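Long-range contact in ADP-ribosylating toxin CARDS (Mycoplasma pneumoniae, PDB 4TLV), which transfers the ADP-ribosyl group of NAD+ to target proteins and causes vacuolation of mammalian cells, serving as the main virulence factor of the bacterium: residues 352-360 / 437-445. Numbering follows the deposited sequence.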
# COMPACT_ATOMS: atom_id res chain seq x y z
N LEU A 352 -9.74 7.17 -14.53
CA LEU A 352 -10.04 6.52 -13.25
C LEU A 352 -9.92 5.01 -13.37
O LEU A 352 -10.15 4.44 -14.44
CB LEU A 352 -11.45 6.88 -12.76
CG LEU A 352 -11.73 8.34 -12.40
CD1 LEU A 352 -13.18 8.47 -11.91
CD2 LEU A 352 -10.76 8.83 -11.34
N SER A 353 -9.54 4.36 -12.27
CA SER A 353 -9.75 2.92 -12.13
C SER A 353 -9.97 2.55 -10.67
O SER A 353 -9.81 3.39 -9.78
CB SER A 353 -8.62 2.10 -12.76
OG SER A 353 -7.44 2.23 -12.02
N VAL A 354 -10.37 1.31 -10.42
CA VAL A 354 -10.66 0.86 -9.06
C VAL A 354 -9.43 1.04 -8.16
O VAL A 354 -8.34 0.57 -8.49
CB VAL A 354 -11.13 -0.61 -9.06
CG1 VAL A 354 -11.25 -1.17 -7.63
CG2 VAL A 354 -12.48 -0.71 -9.76
N SER A 355 -9.60 1.73 -7.04
CA SER A 355 -8.48 1.99 -6.11
C SER A 355 -7.87 0.68 -5.64
O SER A 355 -8.57 -0.18 -5.14
CB SER A 355 -8.96 2.79 -4.89
OG SER A 355 -9.67 3.95 -5.27
N ALA A 356 -6.55 0.55 -5.76
CA ALA A 356 -5.86 -0.70 -5.42
C ALA A 356 -4.57 -0.34 -4.72
O ALA A 356 -3.83 0.50 -5.21
CB ALA A 356 -5.54 -1.49 -6.68
N VAL A 357 -4.29 -1.00 -3.60
CA VAL A 357 -3.14 -0.61 -2.79
C VAL A 357 -1.81 -0.98 -3.43
O VAL A 357 -0.78 -0.43 -3.06
CB VAL A 357 -3.21 -1.18 -1.37
CG1 VAL A 357 -4.42 -0.62 -0.64
CG2 VAL A 357 -3.23 -2.71 -1.40
N ASN A 358 -1.84 -1.92 -4.38
CA ASN A 358 -0.62 -2.39 -5.01
C ASN A 358 -0.42 -1.90 -6.43
O ASN A 358 0.49 -2.34 -7.10
CB ASN A 358 -0.55 -3.93 -4.98
CG ASN A 358 -1.76 -4.59 -5.65
OD1 ASN A 358 -2.88 -4.06 -5.60
ND2 ASN A 358 -1.54 -5.74 -6.30
N ALA A 359 -1.27 -1.00 -6.91
CA ALA A 359 -1.16 -0.54 -8.30
C ALA A 359 -0.18 0.62 -8.43
O ALA A 359 -0.49 1.75 -8.02
CB ALA A 359 -2.54 -0.15 -8.83
N VAL A 360 1.00 0.35 -8.99
CA VAL A 360 2.03 1.39 -9.12
C VAL A 360 1.52 2.55 -9.98
O VAL A 360 1.85 3.70 -9.72
CB VAL A 360 3.35 0.81 -9.68
CG1 VAL A 360 4.38 1.93 -9.91
CG2 VAL A 360 3.93 -0.24 -8.72
N ALA A 437 -6.09 5.95 4.55
CA ALA A 437 -6.83 5.36 3.44
C ALA A 437 -8.23 4.94 3.87
O ALA A 437 -8.48 4.70 5.04
CB ALA A 437 -6.07 4.16 2.90
N SER A 438 -9.14 4.83 2.91
CA SER A 438 -10.53 4.49 3.21
C SER A 438 -10.96 3.14 2.64
O SER A 438 -11.96 2.58 3.09
CB SER A 438 -11.49 5.58 2.73
OG SER A 438 -11.56 5.57 1.32
N THR A 439 -10.22 2.64 1.66
CA THR A 439 -10.43 1.28 1.15
C THR A 439 -9.10 0.57 0.98
O THR A 439 -8.05 1.20 0.79
CB THR A 439 -11.20 1.24 -0.18
OG1 THR A 439 -10.42 1.83 -1.23
CG2 THR A 439 -12.58 1.94 -0.03
N PHE A 440 -9.16 -0.76 1.04
CA PHE A 440 -7.95 -1.57 1.09
C PHE A 440 -8.03 -2.76 0.14
O PHE A 440 -7.90 -3.91 0.55
CB PHE A 440 -7.73 -2.02 2.53
CG PHE A 440 -7.70 -0.87 3.51
CD1 PHE A 440 -8.88 -0.40 4.08
CD2 PHE A 440 -6.51 -0.25 3.83
CE1 PHE A 440 -8.86 0.66 4.97
CE2 PHE A 440 -6.49 0.82 4.72
CZ PHE A 440 -7.66 1.28 5.28
N PHE A 441 -8.26 -2.47 -1.13
CA PHE A 441 -8.38 -3.51 -2.15
C PHE A 441 -7.03 -3.82 -2.77
O PHE A 441 -6.28 -2.91 -3.14
CB PHE A 441 -9.31 -3.05 -3.29
CG PHE A 441 -10.65 -2.54 -2.82
CD1 PHE A 441 -11.25 -3.04 -1.68
CD2 PHE A 441 -11.32 -1.57 -3.56
CE1 PHE A 441 -12.50 -2.57 -1.26
CE2 PHE A 441 -12.57 -1.10 -3.17
CZ PHE A 441 -13.16 -1.60 -2.01
N VAL A 442 -6.71 -5.11 -2.89
CA VAL A 442 -5.51 -5.56 -3.61
C VAL A 442 -5.92 -6.12 -4.96
O VAL A 442 -6.86 -6.91 -5.04
CB VAL A 442 -4.74 -6.69 -2.87
CG1 VAL A 442 -3.47 -7.08 -3.64
CG2 VAL A 442 -4.39 -6.26 -1.45
N ASP A 443 -5.25 -5.68 -6.02
CA ASP A 443 -5.46 -6.27 -7.35
C ASP A 443 -4.75 -7.61 -7.39
O ASP A 443 -3.52 -7.67 -7.31
CB ASP A 443 -4.92 -5.33 -8.44
CG ASP A 443 -5.23 -5.81 -9.87
OD1 ASP A 443 -5.61 -6.98 -10.06
OD2 ASP A 443 -5.09 -5.00 -10.81
N VAL A 444 -5.51 -8.70 -7.42
CA VAL A 444 -4.91 -10.03 -7.36
C VAL A 444 -4.91 -10.71 -8.74
O VAL A 444 -4.18 -11.68 -8.95
CB VAL A 444 -5.56 -10.94 -6.28
CG1 VAL A 444 -5.22 -10.42 -4.87
CG2 VAL A 444 -7.08 -11.03 -6.48
N GLN A 445 -5.71 -10.19 -9.67
CA GLN A 445 -5.60 -10.64 -11.05
C GLN A 445 -5.60 -12.18 -11.17
O GLN A 445 -4.77 -12.76 -11.88
CB GLN A 445 -4.32 -10.05 -11.64
CG GLN A 445 -4.26 -9.98 -13.15
CD GLN A 445 -3.05 -9.20 -13.66
OE1 GLN A 445 -2.04 -9.06 -12.98
NE2 GLN A 445 -3.16 -8.69 -14.89
O HOH W 1 -8.50 0.07 -2.29
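With chi1 at 57°, N358 tucks its CG between its own backbone N and carbonyl carbon, which delivers the amide to the backbone of D443, while the chi1 of V442 puts CG1 anti to the backbone N and lays that methyl against the same amide, 3.5 Å from N358 ND2. The carboxamide then behaves as a stand-in for a strand neighbour, accepting and donating at one residue. D443 N gives its hydrogen to N358 OD1 (2.9 Å), tilted slightly from the carbonyl plane, and N358 ND2 returns a bond of 2.9 Å to D443 O, in the carbonyl plane on a lone pair; gripped at both ends, the amide is fixed in rotation. One residue before N358, V357 N bonds F441 O at 2.8 Å, nearly head-on to the carbonyl, and A356 CA adds a CH···O contact to the same oxygen at 3.2 Å. V357 and N358 are the two central residues of a type I turn, A356 to A359, that follows strand 348-354 in the β-trefoil D2 and meets the edge strand 441-443 that begins the β-trefoil D3; the other edge of that strand pairs with 473-476. Toward T439, where the backbones no longer bond directly, a water links the two segments, donating to S355 O, accepting from F441 N and bonding T439 OG1. V357 CG2 meets V442 CG2 at 3.7 Å; the F441 ring, for its part, has S355 O at its edge, near its plane, and V354 CG1 close by, and stacks edge-to-face with F483 of D3.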